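Local atomic coordinates of penicillin-binding protein 2B (Streptococcus pneumoniae, PDB entry 2WAD), a protein that cross-links peptides between adjacent glycan strands of cell wall peptidoglycan as a penicillin-binding transpeptidase of the machinery that builds peripheral peptidoglycan. Residues A391-S394 / S395-N399; L471-A474 / M475-R479; S480-E484 / Y485-S489; I513-F517 / G518-N522. All coordinates share one frame; numbering follows the deposited sequence.

Contact 1: A391-S394 / S395-N399; sequences ATIS and SGWEN
Ile393 and Trp397, one helical turn apart, lie side by side and point the same way, and the methyl CG2 of Ile393 sits over one face of the indole. Ile393 CG2 is 3.9 Å from the centroid of the Trp397 six-membered ring and 13° off the normal, a CH-pi contact displaced toward the rim at CH2. The isoleucine presents this methyl because CG2 is anti to the backbone N while CG1 (chi1 -59°) lies beside it. Leu402 touches both side chains, and Ile583 and Leu584 of helix 578-593 pack on the tryptophan, whose NE1 is bonded to Gly404 O. Ala391 to Gly396 are buried, whereas Trp397, Glu398 and Asn399 are partly exposed. The segment is the C-terminal part of helix 389-398, which starts at the lysine of the probable SxxK motif of the transpeptidase domain; Thr392, whose OG1 partner is Ala516, has its side chain about 9 Å from that of Ser386, the presumed acyl-ester serine. Toward the helix end the packing is more exposed. Glu398 N still binds Ser394 O at 3.0 Å, and Glu398 CG lies 3.3 Å from that same oxygen. Asn399 has left helical geometry, yet its side chain folds back: ND2 donates to Ser395 O at 2.9 Å, with an N-H...O angle of 164°. Ser395 O also takes Asn399 N at 3.1 Å, a double grip by one residue on the last turn.

Contact 2: L471-A474 / M475-R479; sequences LESA and MGKLR. Unlike the reference sequence in segment 475-479: Gly476 (reference Glu).
The guanidinium of Arg479 has Met475 CG over one face, 3.7 Å above its plane and displaced toward the rim, while Met475 CB lies 3.5 Å from Leu471 O. All three guanidinium nitrogens have hydrogen-bonding partners; for NH2 these include Asp521, in a salt bridge, and Pro504 O, and Phe520 packs against the group. Beyond CB, the methionine chain starts anti to the backbone N (chi1 -175°) and then bends at chi2 and chi3, which leads its end away from Leu471 and Ala474 toward Phe512 and Asn515 of helix 509-515. The residues form the first two turns or so of helix 471-484 in the transpeptidase domain, away from the annotated sites, and one side of it packs on helix 509-515: Leu471 and Ala474 also touch Phe512. Backbone bonds carry the rest, the straightest being Met475 N to Leu471 O, 2.9 Å with an N-H...O angle of 176°. On the solvent side the side chains are thinly engaged. Lys477 extends past the exposed Ser473, its CG 3.5 Å from Ser473 O and its CE 3.9 Å from Ser473 OG, so aliphatic carbons rather than the ammonium meet the serine. Gly476, likewise exposed, adds only its backbone here, with Gly476 N donating to Glu472 O at 3.0 Å.

Contact 3: S480-E484 / Y485-S489; sequences STFGE and YGLGS. Unlike the reference sequence in segment 485-489: Ser489 (reference Thr).
A Schellman motif ends helix 471-484 here, and its hinge is Gly486, where the chain turns to positive phi (88°) between Tyr485 and Leu487. Phe482 O is gripped twice, by Tyr485 N and by Leu487 N, each at 2.9 Å; the two donors come from opposite faces of the carbonyl plane. Gly486 N closes the inner bond of the motif to Gly483 O at 3.0 Å, also from well above the plane. Gly483 O has a further partner in Ser489, whose OG donates to it at 2.9 Å and does lie in the carbonyl plane, on a lone pair. The serine hydroxyl gets there because OG stands between its backbone N and carbonyl carbon (chi1 54°), so that the loop is tied back to the helix end beyond the motif proper. Hydrophobic closure accompanies the Schellman bonds: Phe482 CB meets Leu487 CB at 4.0 Å, and both side chains also touch Tyr523. One turn back, Thr481 O lies at the edge of the Tyr485 ring, 3.6 Å from CD2. The tyrosine OH is hydrogen-bonded to Ser394 OG, Tyr531 packs edge-to-face on the ring, and helices 389-398, 525-536 and 578-593 all touch it, making the tyrosine a buried side chain at the C-terminal end of the helix. Glu484, on the more exposed side, turns its carboxylate away from the loop, and OE2 accepts from Asn575 N.

Contact 4: I513-F517 / G518-N522; sequences ITNAF and GQFDN
Asn515 reaches from the last turn of helix 509-515 into the following loop, and each part of its side chain meets Phe520 or Asp521. CB lies 3.8 Å from Phe520 CB. CG comes next, near the plane of the Phe520 ring and at its edge. From there the amide divides: OD1 accepts from Asp521 N at 2.9 Å, along a nearly straight N-H...O line of 170° though from above the carbonyl plane, and ND2 makes a weak bond of 3.1 Å to Asp521 OD2. Amide and carboxylate planes are turned 70° apart, so the pair is not a flat, two-pronged match. The helix itself closes in a Schellman motif with Gly518, at positive phi, as its C-prime residue: Gln519 N binds Thr514 O at 2.9 Å and Gly518 N binds Asn515 O at 3.0 Å. Thr514 O also takes Phe517 N from the other face of its plane, and it sits 4.0 Å above the centre of the Phe517 ring. That ring is folded over the turn by a chi1 of 55°, with CE2 3.7 Å from Gln519 CG, and it packs on Val448 and Val449 of helix 445-455, beside the presumed active-site Ser386. Asp521 has a stronger partner in Arg479, which forms a salt bridge with its OD1. A backbone N-H facing its oxygen and a carboxylate facing its nitrogen would favour one orientation of the Asn515 amide, and the negative charge of Asp521 is probably balanced mainly by the arginine.

Helix 471-484, carrying contacts 2 and 3, touches both of the others, whose centres are 14 Å apart. Contact 2 is joined to contact 4 by the salt bridge from Arg479 NH2 to Asp521 OD1, 2.8 Å long. Contacts 1 and 3 meet where Glu398 OE2 lies 2.7 Å from Thr481 OG1, a probable hydrogen bond; nearby, Glu398 OE1 and Glu484 OE1 approach to 2.6 Å, which may mean a shared proton. Thr392 OG1, 2.8 Å from Ala516 O, links contacts 1 and 4 directly. Contact 4 comes nearest the presumed active site: the Phe517 side chain is about 5 Å from that of Ser386, against about 9 Å for Thr392 (contact 1) and about 11 Å for Phe482 (contact 3).

Contact 1: A391-S394 / S395-N399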
ATOM      1  N   ALA A 391     -22.201   2.150  14.155  1.00 37.22           N
ATOM      2  CA  ALA A 391     -22.148   3.351  13.326  1.00 36.70           C
ATOM      3  C   ALA A 391     -23.567   3.793  12.959  1.00 39.82           C
ATOM      4  O   ALA A 391     -23.850   4.991  12.890  1.00 42.44           O
ATOM      5  CB  ALA A 391     -21.255   3.162  12.078  1.00 33.64           C
ATOM      6  N   THR A 392     -24.469   2.842  12.741  1.00 38.42           N
ATOM      7  CA  THR A 392     -25.866   3.183  12.431  1.00 36.93           C
ATOM      8  C   THR A 392     -26.596   3.859  13.574  1.00 38.06           C
ATOM      9  O   THR A 392     -27.354   4.802  13.346  1.00 37.23           O
ATOM     10  CB  THR A 392     -26.687   1.945  12.059  1.00 34.29           C
ATOM     11  OG1 THR A 392     -25.987   1.221  11.038  1.00 33.78           O
ATOM     12  CG2 THR A 392     -28.044   2.369  11.545  1.00 34.75           C
ATOM     13  N   ILE A 393     -26.403   3.347  14.790  1.00 37.42           N
ATOM     14  CA  ILE A 393     -26.885   4.024  15.978  1.00 35.62           C
ATOM     15  C   ILE A 393     -26.295   5.430  16.077  1.00 37.61           C
ATOM     16  O   ILE A 393     -26.988   6.381  16.441  1.00 38.23           O
ATOM     17  CB  ILE A 393     -26.618   3.196  17.261  1.00 35.95           C
ATOM     18  CG1 ILE A 393     -27.311   1.833  17.161  1.00 33.75           C
ATOM     19  CG2 ILE A 393     -27.221   3.859  18.492  1.00 34.84           C
ATOM     20  CD1 ILE A 393     -26.935   0.841  18.281  1.00 34.53           C
ATOM     21  N   SER A 394     -25.005   5.582  15.802  1.00 38.18           N
ATOM     22  CA  SER A 394     -24.414   6.917  15.858  1.00 38.47           C
ATOM     23  C   SER A 394     -25.187   7.875  14.926  1.00 39.12           C
ATOM     24  O   SER A 394     -25.492   9.011  15.280  1.00 38.23           O
ATOM     25  CB  SER A 394     -22.944   6.876  15.447  1.00 38.68           C
ATOM     26  OG  SER A 394     -22.167   6.076  16.322  1.00 37.21           O
ATOM     27  N   SER A 395     -25.493   7.410  13.726  1.00 37.81           N
ATOM     28  CA  SER A 395     -26.230   8.206  12.762  1.00 39.43           C
ATOM     29  C   SER A 395     -27.610   8.586  13.296  1.00 39.28           C
ATOM     30  O   SER A 395     -28.098   9.668  12.996  1.00 37.93           O
ATOM     31  CB  SER A 395     -26.333   7.462  11.435  1.00 38.49           C
ATOM     32  OG  SER A 395     -26.591   8.363  10.371  1.00 39.72           O
ATOM     33  N   GLY A 396     -28.221   7.693  14.076  1.00 37.35           N
ATOM     34  CA  GLY A 396     -29.462   7.957  14.784  1.00 38.95           C
ATOM     35  C   GLY A 396     -29.354   9.107  15.778  1.00 39.44           C
ATOM     36  O   GLY A 396     -30.243   9.947  15.848  1.00 40.04           O
ATOM     37  N   TRP A 397     -28.284   9.144  16.567  1.00 38.49           N
ATOM     38  CA  TRP A 397     -28.046  10.266  17.465  1.00 41.76           C
ATOM     39  C   TRP A 397     -27.800  11.578  16.698  1.00 43.53           C
ATOM     40  O   TRP A 397     -28.380  12.593  17.065  1.00 41.68           O
ATOM     41  CB  TRP A 397     -26.869   9.977  18.406  1.00 44.26           C
ATOM     42  CG  TRP A 397     -27.182   8.960  19.468  1.00 44.13           C
ATOM     43  CD1 TRP A 397     -28.336   8.871  20.196  1.00 44.63           C
ATOM     44  CD2 TRP A 397     -26.339   7.903  19.929  1.00 38.79           C
ATOM     45  NE1 TRP A 397     -28.265   7.835  21.077  1.00 37.40           N
ATOM     46  CE2 TRP A 397     -27.054   7.214  20.930  1.00 39.00           C
ATOM     47  CE3 TRP A 397     -25.047   7.469  19.595  1.00 38.99           C
ATOM     48  CZ2 TRP A 397     -26.529   6.102  21.593  1.00 34.01           C
ATOM     49  CZ3 TRP A 397     -24.526   6.360  20.247  1.00 34.06           C
ATOM     50  CH2 TRP A 397     -25.269   5.688  21.238  1.00 38.01           C
ATOM     51  N   GLU A 398     -26.964  11.551  15.652  1.00 42.46           N
ATOM     52  CA  GLU A 398     -26.615  12.752  14.885  1.00 43.87           C
ATOM     53  C   GLU A 398     -27.800  13.438  14.225  1.00 45.14           C
ATOM     54  O   GLU A 398     -27.867  14.667  14.195  1.00 44.44           O
ATOM     55  CB  GLU A 398     -25.522  12.519  13.834  1.00 42.01           C
ATOM     56  CG  GLU A 398     -24.246  11.978  14.417  1.00 42.90           C
ATOM     57  CD  GLU A 398     -23.238  11.615  13.358  1.00 41.26           C
ATOM     58  OE1 GLU A 398     -22.030  11.615  13.677  1.00 37.88           O
ATOM     59  OE2 GLU A 398     -23.645  11.309  12.218  1.00 45.24           O
ATOM     60  N   ASN A 399     -28.728  12.628  13.727  1.00 43.99           N
ATOM     61  CA  ASN A 399     -29.860  13.123  12.972  1.00 44.44           C
ATOM     62  C   ASN A 399     -31.154  13.267  13.786  1.00 43.49           C
ATOM     63  O   ASN A 399     -32.236  13.346  13.230  1.00 42.80           O
ATOM     64  CB  ASN A 399     -30.030  12.260  11.715  1.00 41.91           C
ATOM     65  CG  ASN A 399     -28.869  12.427  10.773  1.00 45.88           C
ATOM     66  OD1 ASN A 399     -28.825  13.391  10.016  1.00 48.00           O
ATOM     67  ND2 ASN A 399     -27.894  11.511  10.829  1.00 46.75           N
TER

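Contact 2: L471-A474 / M475-R479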
ATOM      1  N   LEU A 471     -35.261   9.490   0.427  1.00 45.85           N
ATOM      2  CA  LEU A 471     -34.347   8.365   0.286  1.00 44.41           C
ATOM      3  C   LEU A 471     -32.898   8.777   0.007  1.00 45.87           C
ATOM      4  O   LEU A 471     -31.966   8.311   0.669  1.00 44.56           O
ATOM      5  CB  LEU A 471     -34.868   7.433  -0.805  1.00 41.33           C
ATOM      6  CG  LEU A 471     -34.028   6.226  -1.193  1.00 45.38           C
ATOM      7  CD1 LEU A 471     -33.734   5.368   0.052  1.00 45.13           C
ATOM      8  CD2 LEU A 471     -34.759   5.442  -2.295  1.00 44.08           C
ATOM      9  N   GLU A 472     -32.685   9.658  -0.963  1.00 45.24           N
ATOM     10  CA  GLU A 472     -31.317  10.065  -1.270  1.00 45.86           C
ATOM     11  C   GLU A 472     -30.669  10.802  -0.125  1.00 45.87           C
ATOM     12  O   GLU A 472     -29.483  10.604   0.174  1.00 43.75           O
ATOM     13  CB  GLU A 472     -31.264  10.929  -2.526  1.00 45.87           C
ATOM     14  CG  GLU A 472     -31.577  10.114  -3.771  1.00 54.75           C
ATOM     15  CD  GLU A 472     -31.243  10.865  -5.041  1.00 61.20           C
ATOM     16  OE1 GLU A 472     -31.551  10.327  -6.117  1.00 61.18           O
ATOM     17  OE2 GLU A 472     -30.666  11.974  -4.956  1.00 70.60           O
ATOM     18  N   SER A 473     -31.473  11.674   0.478  1.00 43.65           N
ATOM     19  CA  SER A 473     -31.060  12.459   1.632  1.00 42.66           C
ATOM     20  C   SER A 473     -30.638  11.513   2.772  1.00 41.77           C
ATOM     21  O   SER A 473     -29.555  11.662   3.355  1.00 41.60           O
ATOM     22  CB  SER A 473     -32.259  13.321   2.027  1.00 42.90           C
ATOM     23  OG  SER A 473     -32.153  13.842   3.331  1.00 45.67           O
ATOM     24  N   ALA A 474     -31.492  10.529   3.046  1.00 37.87           N
ATOM     25  CA  ALA A 474     -31.284   9.537   4.093  1.00 39.33           C
ATOM     26  C   ALA A 474     -30.046   8.655   3.887  1.00 37.07           C
ATOM     27  O   ALA A 474     -29.208   8.559   4.778  1.00 38.19           O
ATOM     28  CB  ALA A 474     -32.517   8.696   4.270  1.00 36.13           C
ATOM     29  N   MET A 475     -29.913   8.066   2.699  1.00 39.46           N
ATOM     30  CA  MET A 475     -28.730   7.282   2.341  1.00 38.35           C
ATOM     31  C   MET A 475     -27.457   8.120   2.459  1.00 39.94           C
ATOM     32  O   MET A 475     -26.410   7.638   2.892  1.00 39.64           O
ATOM     33  CB  MET A 475     -28.888   6.672   0.943  1.00 34.75           C
ATOM     34  CG  MET A 475     -27.741   5.734   0.548  1.00 37.80           C
ATOM     35  SD  MET A 475     -27.573   4.264   1.595  1.00 39.34           S
ATOM     36  CE  MET A 475     -27.957   2.976   0.400  1.00 38.23           C
ATOM     37  N   GLY A 476     -27.548   9.407   2.132  1.00 40.56           N
ATOM     38  CA  GLY A 476     -26.389  10.292   2.286  1.00 39.04           C
ATOM     39  C   GLY A 476     -25.982  10.516   3.732  1.00 39.21           C
ATOM     40  O   GLY A 476     -24.790  10.593   4.064  1.00 38.11           O
ATOM     41  N   LYS A 477     -26.974  10.652   4.604  1.00 37.71           N
ATOM     42  CA  LYS A 477     -26.693  10.892   6.015  1.00 38.71           C
ATOM     43  C   LYS A 477     -26.103   9.661   6.705  1.00 39.57           C
ATOM     44  O   LYS A 477     -25.221   9.794   7.557  1.00 39.02           O
ATOM     45  CB  LYS A 477     -27.954  11.328   6.747  1.00 39.79           C
ATOM     46  CG  LYS A 477     -28.399  12.754   6.474  1.00 43.90           C
ATOM     47  CD  LYS A 477     -29.765  13.007   7.112  1.00 43.66           C
ATOM     48  CE  LYS A 477     -30.304  14.388   6.723  1.00 54.35           C
ATOM     49  NZ  LYS A 477     -31.396  14.847   7.634  1.00 52.44           N
ATOM     50  N   LEU A 478     -26.630   8.484   6.356  1.00 37.99           N
ATOM     51  CA  LEU A 478     -26.116   7.213   6.850  1.00 35.98           C
ATOM     52  C   LEU A 478     -24.668   7.031   6.412  1.00 36.13           C
ATOM     53  O   LEU A 478     -23.804   6.783   7.261  1.00 34.67           O
ATOM     54  CB  LEU A 478     -26.987   6.033   6.353  1.00 35.56           C
ATOM     55  CG  LEU A 478     -26.620   4.631   6.876  1.00 34.77           C
ATOM     56  CD1 LEU A 478     -26.951   4.470   8.387  1.00 33.37           C
ATOM     57  CD2 LEU A 478     -27.299   3.517   6.074  1.00 34.51           C
ATOM     58  N   ARG A 479     -24.410   7.155   5.104  1.00 34.22           N
ATOM     59  CA  ARG A 479     -23.072   6.953   4.552  1.00 31.58           C
ATOM     60  C   ARG A 479     -22.073   7.999   5.044  1.00 35.82           C
ATOM     61  O   ARG A 479     -20.850   7.761   5.134  1.00 34.48           O
ATOM     62  CB  ARG A 479     -23.084   6.912   3.022  1.00 34.98           C
ATOM     63  CG  ARG A 479     -23.776   5.708   2.373  1.00 31.36           C
ATOM     64  CD  ARG A 479     -23.695   5.788   0.844  1.00 29.35           C
ATOM     65  NE  ARG A 479     -23.835   4.474   0.211  1.00 34.51           N
ATOM     66  CZ  ARG A 479     -24.266   4.258  -1.027  1.00 37.16           C
ATOM     67  NH1 ARG A 479     -24.607   5.283  -1.812  1.00 32.55           N
ATOM     68  NH2 ARG A 479     -24.344   3.017  -1.496  1.00 31.74           N
TER

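Contact 3: S480-E484 / Y485-S489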
ATOM      1  N   SER A 480     -22.598   9.160   5.407  1.00 35.27           N
ATOM      2  CA  SER A 480     -21.739  10.193   5.981  1.00 35.40           C
ATOM      3  C   SER A 480     -21.260   9.818   7.373  1.00 35.30           C
ATOM      4  O   SER A 480     -20.064   9.940   7.690  1.00 34.94           O
ATOM      5  CB  SER A 480     -22.414  11.577   5.922  1.00 35.76           C
ATOM      6  OG  SER A 480     -21.858  12.475   6.867  1.00 37.66           O
ATOM      7  N   THR A 481     -22.181   9.383   8.226  1.00 34.32           N
ATOM      8  CA  THR A 481     -21.739   8.790   9.494  1.00 32.34           C
ATOM      9  C   THR A 481     -20.771   7.621   9.315  1.00 32.08           C
ATOM     10  O   THR A 481     -19.735   7.577   9.961  1.00 34.77           O
ATOM     11  CB  THR A 481     -22.922   8.303  10.347  1.00 32.16           C
ATOM     12  OG1 THR A 481     -23.905   9.346  10.407  1.00 34.41           O
ATOM     13  CG2 THR A 481     -22.431   7.957  11.756  1.00 33.70           C
ATOM     14  N   PHE A 482     -21.123   6.633   8.493  1.00 34.41           N
ATOM     15  CA  PHE A 482     -20.193   5.546   8.167  1.00 33.41           C
ATOM     16  C   PHE A 482     -18.788   6.058   7.794  1.00 35.09           C
ATOM     17  O   PHE A 482     -17.789   5.597   8.359  1.00 34.23           O
ATOM     18  CB  PHE A 482     -20.773   4.695   7.030  1.00 35.29           C
ATOM     19  CG  PHE A 482     -21.949   3.819   7.439  1.00 33.76           C
ATOM     20  CD1 PHE A 482     -22.213   3.537   8.770  1.00 39.00           C
ATOM     21  CD2 PHE A 482     -22.777   3.258   6.485  1.00 34.31           C
ATOM     22  CE1 PHE A 482     -23.288   2.731   9.141  1.00 43.36           C
ATOM     23  CE2 PHE A 482     -23.833   2.415   6.848  1.00 42.59           C
ATOM     24  CZ  PHE A 482     -24.109   2.160   8.184  1.00 37.37           C
ATOM     25  N   GLY A 483     -18.709   7.022   6.874  1.00 32.94           N
ATOM     26  CA  GLY A 483     -17.456   7.689   6.521  1.00 32.22           C
ATOM     27  C   GLY A 483     -16.698   8.320   7.681  1.00 35.86           C
ATOM     28  O   GLY A 483     -15.461   8.315   7.695  1.00 34.60           O
ATOM     29  N   GLU A 484     -17.411   8.820   8.692  1.00 35.70           N
ATOM     30  CA  GLU A 484     -16.745   9.318   9.904  1.00 37.11           C
ATOM     31  C   GLU A 484     -15.910   8.261  10.634  1.00 35.39           C
ATOM     32  O   GLU A 484     -15.039   8.597  11.445  1.00 34.30           O
ATOM     33  CB  GLU A 484     -17.762   9.883  10.892  1.00 36.32           C
ATOM     34  CG  GLU A 484     -18.413  11.195  10.456  1.00 39.74           C
ATOM     35  CD  GLU A 484     -19.323  11.715  11.554  1.00 40.78           C
ATOM     36  OE1 GLU A 484     -20.474  11.264  11.645  1.00 42.94           O
ATOM     37  OE2 GLU A 484     -18.889  12.559  12.354  1.00 46.03           O
ATOM     38  N   TYR A 485     -16.193   6.989  10.358  1.00 34.70           N
ATOM     39  CA  TYR A 485     -15.518   5.893  11.039  1.00 31.13           C
ATOM     40  C   TYR A 485     -14.585   5.205  10.076  1.00 34.36           C
ATOM     41  O   TYR A 485     -13.907   4.209  10.423  1.00 31.88           O
ATOM     42  CB  TYR A 485     -16.512   4.884  11.576  1.00 32.70           C
ATOM     43  CG  TYR A 485     -17.217   5.271  12.855  1.00 33.29           C
ATOM     44  CD1 TYR A 485     -16.643   5.035  14.092  1.00 30.71           C
ATOM     45  CD2 TYR A 485     -18.527   5.751  12.824  1.00 36.64           C
ATOM     46  CE1 TYR A 485     -17.334   5.368  15.282  1.00 33.82           C
ATOM     47  CE2 TYR A 485     -19.220   6.049  13.985  1.00 30.09           C
ATOM     48  CZ  TYR A 485     -18.629   5.855  15.217  1.00 37.78           C
ATOM     49  OH  TYR A 485     -19.330   6.179  16.378  1.00 32.97           O
ATOM     50  N   GLY A 486     -14.544   5.754   8.863  1.00 31.62           N
ATOM     51  CA  GLY A 486     -13.696   5.212   7.805  1.00 29.49           C
ATOM     52  C   GLY A 486     -14.364   4.121   6.996  1.00 29.80           C
ATOM     53  O   GLY A 486     -13.743   3.441   6.172  1.00 29.73           O
ATOM     54  N   LEU A 487     -15.647   3.915   7.233  1.00 31.14           N
ATOM     55  CA  LEU A 487     -16.386   2.910   6.469  1.00 30.33           C
ATOM     56  C   LEU A 487     -16.908   3.552   5.167  1.00 31.90           C
ATOM     57  O   LEU A 487     -17.913   4.257   5.184  1.00 32.43           O
ATOM     58  CB  LEU A 487     -17.554   2.389   7.324  1.00 29.20           C
ATOM     59  CG  LEU A 487     -17.163   1.778   8.687  1.00 30.83           C
ATOM     60  CD1 LEU A 487     -18.357   1.442   9.542  1.00 27.92           C
ATOM     61  CD2 LEU A 487     -16.308   0.523   8.462  1.00 29.95           C
ATOM     62  N   GLY A 488     -16.238   3.319   4.044  1.00 33.70           N
ATOM     63  CA  GLY A 488     -16.630   3.930   2.766  1.00 33.02           C
ATOM     64  C   GLY A 488     -15.844   5.194   2.443  1.00 35.37           C
ATOM     65  O   GLY A 488     -16.105   5.834   1.440  1.00 34.04           O
ATOM     66  N   SER A 489     -14.853   5.547   3.261  1.00 35.55           N
ATOM     67  CA  SER A 489     -14.020   6.713   2.965  1.00 38.98           C
ATOM     68  C   SER A 489     -12.562   6.292   3.027  1.00 37.94           C
ATOM     69  O   SER A 489     -12.259   5.253   3.619  1.00 37.08           O
ATOM     70  CB  SER A 489     -14.270   7.851   3.975  1.00 37.30           C
ATOM     71  OG  SER A 489     -14.115   7.388   5.305  1.00 40.04           O
TER

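Contact 4: I513-F517 / G518-N522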
ATOM      1  N   ILE A 513     -32.039   0.283   3.664  1.00 37.02           N
ATOM      2  CA  ILE A 513     -32.363  -0.534   4.825  1.00 36.40           C
ATOM      3  C   ILE A 513     -31.281  -1.594   5.103  1.00 37.83           C
ATOM      4  O   ILE A 513     -30.791  -1.668   6.228  1.00 37.32           O
ATOM      5  CB  ILE A 513     -33.749  -1.182   4.676  1.00 35.87           C
ATOM      6  CG1 ILE A 513     -34.853  -0.114   4.746  1.00 35.81           C
ATOM      7  CG2 ILE A 513     -33.965  -2.236   5.756  1.00 40.52           C
ATOM      8  CD1 ILE A 513     -34.800   0.793   6.017  1.00 30.53           C
ATOM      9  N   THR A 514     -30.888  -2.388   4.108  1.00 37.73           N
ATOM     10  CA  THR A 514     -29.836  -3.386   4.325  1.00 37.92           C
ATOM     11  C   THR A 514     -28.482  -2.758   4.667  1.00 38.79           C
ATOM     12  O   THR A 514     -27.683  -3.377   5.378  1.00 37.38           O
ATOM     13  CB  THR A 514     -29.636  -4.367   3.142  1.00 38.19           C
ATOM     14  OG1 THR A 514     -29.434  -3.633   1.922  1.00 41.98           O
ATOM     15  CG2 THR A 514     -30.852  -5.331   2.999  1.00 38.07           C
ATOM     16  N   ASN A 515     -28.196  -1.570   4.131  1.00 36.60           N
ATOM     17  CA  ASN A 515     -26.929  -0.895   4.455  1.00 36.98           C
ATOM     18  C   ASN A 515     -26.841  -0.667   5.953  1.00 33.21           C
ATOM     19  O   ASN A 515     -25.765  -0.745   6.534  1.00 34.65           O
ATOM     20  CB  ASN A 515     -26.785   0.424   3.671  1.00 34.01           C
ATOM     21  CG  ASN A 515     -25.337   0.780   3.372  1.00 37.58           C
ATOM     22  OD1 ASN A 515     -24.467  -0.087   3.273  1.00 31.37           O
ATOM     23  ND2 ASN A 515     -25.082   2.073   3.176  1.00 35.75           N
ATOM     24  N   ALA A 516     -27.998  -0.443   6.576  1.00 36.96           N
ATOM     25  CA  ALA A 516     -28.098  -0.158   8.011  1.00 37.08           C
ATOM     26  C   ALA A 516     -27.639  -1.296   8.928  1.00 38.57           C
ATOM     27  O   ALA A 516     -27.271  -1.069  10.091  1.00 35.50           O
ATOM     28  CB  ALA A 516     -29.519   0.272   8.379  1.00 36.68           C
ATOM     29  N   PHE A 517     -27.679  -2.525   8.420  1.00 37.54           N
ATOM     30  CA  PHE A 517     -27.154  -3.639   9.195  1.00 35.95           C
ATOM     31  C   PHE A 517     -26.035  -4.343   8.424  1.00 36.44           C
ATOM     32  O   PHE A 517     -25.739  -5.517   8.641  1.00 38.44           O
ATOM     33  CB  PHE A 517     -28.279  -4.572   9.723  1.00 36.93           C
ATOM     34  CG  PHE A 517     -29.217  -5.129   8.659  1.00 31.75           C
ATOM     35  CD1 PHE A 517     -30.434  -4.506   8.392  1.00 30.70           C
ATOM     36  CD2 PHE A 517     -28.928  -6.308   7.988  1.00 35.67           C
ATOM     37  CE1 PHE A 517     -31.329  -5.006   7.449  1.00 34.24           C
ATOM     38  CE2 PHE A 517     -29.817  -6.837   7.019  1.00 32.79           C
ATOM     39  CZ  PHE A 517     -31.022  -6.174   6.741  1.00 33.72           C
ATOM     40  N   GLY A 518     -25.399  -3.607   7.513  1.00 36.19           N
ATOM     41  CA  GLY A 518     -24.144  -4.031   6.924  1.00 29.47           C
ATOM     42  C   GLY A 518     -24.271  -5.092   5.843  1.00 33.33           C
ATOM     43  O   GLY A 518     -23.386  -5.941   5.687  1.00 29.74           O
ATOM     44  N   GLN A 519     -25.352  -5.021   5.073  1.00 33.07           N
ATOM     45  CA  GLN A 519     -25.529  -5.903   3.929  1.00 36.98           C
ATOM     46  C   GLN A 519     -25.695  -5.100   2.640  1.00 38.42           C
ATOM     47  O   GLN A 519     -26.490  -5.462   1.801  1.00 41.60           O
ATOM     48  CB  GLN A 519     -26.719  -6.851   4.109  1.00 36.87           C
ATOM     49  CG  GLN A 519     -26.638  -7.804   5.307  1.00 40.05           C
ATOM     50  CD  GLN A 519     -25.565  -8.871   5.169  1.00 42.35           C
ATOM     51  OE1 GLN A 519     -24.861  -9.192   6.131  1.00 47.56           O
ATOM     52  NE2 GLN A 519     -25.452  -9.450   3.980  1.00 47.94           N
ATOM     53  N   PHE A 520     -24.945  -4.023   2.436  1.00 38.24           N
ATOM     54  CA  PHE A 520     -25.011  -3.366   1.120  1.00 35.82           C
ATOM     55  C   PHE A 520     -23.619  -2.879   0.742  1.00 34.59           C
ATOM     56  O   PHE A 520     -22.921  -3.561  -0.005  1.00 34.39           O
ATOM     57  CB  PHE A 520     -26.103  -2.271   1.032  1.00 35.63           C
ATOM     58  CG  PHE A 520     -26.320  -1.729  -0.363  1.00 32.56           C
ATOM     59  CD1 PHE A 520     -26.669  -2.576  -1.401  1.00 40.10           C
ATOM     60  CD2 PHE A 520     -26.128  -0.388  -0.650  1.00 30.25           C
ATOM     61  CE1 PHE A 520     -26.841  -2.096  -2.701  1.00 42.66           C
ATOM     62  CE2 PHE A 520     -26.307   0.105  -1.943  1.00 36.93           C
ATOM     63  CZ  PHE A 520     -26.647  -0.757  -2.977  1.00 39.97           C
ATOM     64  N   ASP A 521     -23.155  -1.757   1.284  1.00 33.40           N
ATOM     65  CA  ASP A 521     -21.818  -1.299   0.885  1.00 33.24           C
ATOM     66  C   ASP A 521     -20.785  -2.329   1.385  1.00 35.87           C
ATOM     67  O   ASP A 521     -20.966  -2.861   2.488  1.00 36.55           O
ATOM     68  CB  ASP A 521     -21.527   0.071   1.512  1.00 33.08           C
ATOM     69  CG  ASP A 521     -22.388   1.178   0.935  1.00 35.97           C
ATOM     70  OD1 ASP A 521     -23.019   0.945  -0.108  1.00 31.55           O
ATOM     71  OD2 ASP A 521     -22.451   2.281   1.513  1.00 35.99           O
ATOM     72  N   ASN A 522     -19.734  -2.589   0.598  1.00 33.78           N
ATOM     73  CA  ASN A 522     -18.564  -3.415   0.941  1.00 34.28           C
ATOM     74  C   ASN A 522     -17.347  -2.567   1.354  1.00 37.19           C
ATOM     75  O   ASN A 522     -17.051  -1.557   0.709  1.00 38.03           O
ATOM     76  CB  ASN A 522     -18.080  -4.233  -0.278  1.00 32.06           C
ATOM     77  CG  ASN A 522     -19.035  -5.368  -0.691  1.00 36.69           C
ATOM     78  OD1 ASN A 522     -18.597  -6.481  -1.008  1.00 41.81           O
ATOM     79  ND2 ASN A 522     -20.334  -5.090  -0.711  1.00 38.24           N
TER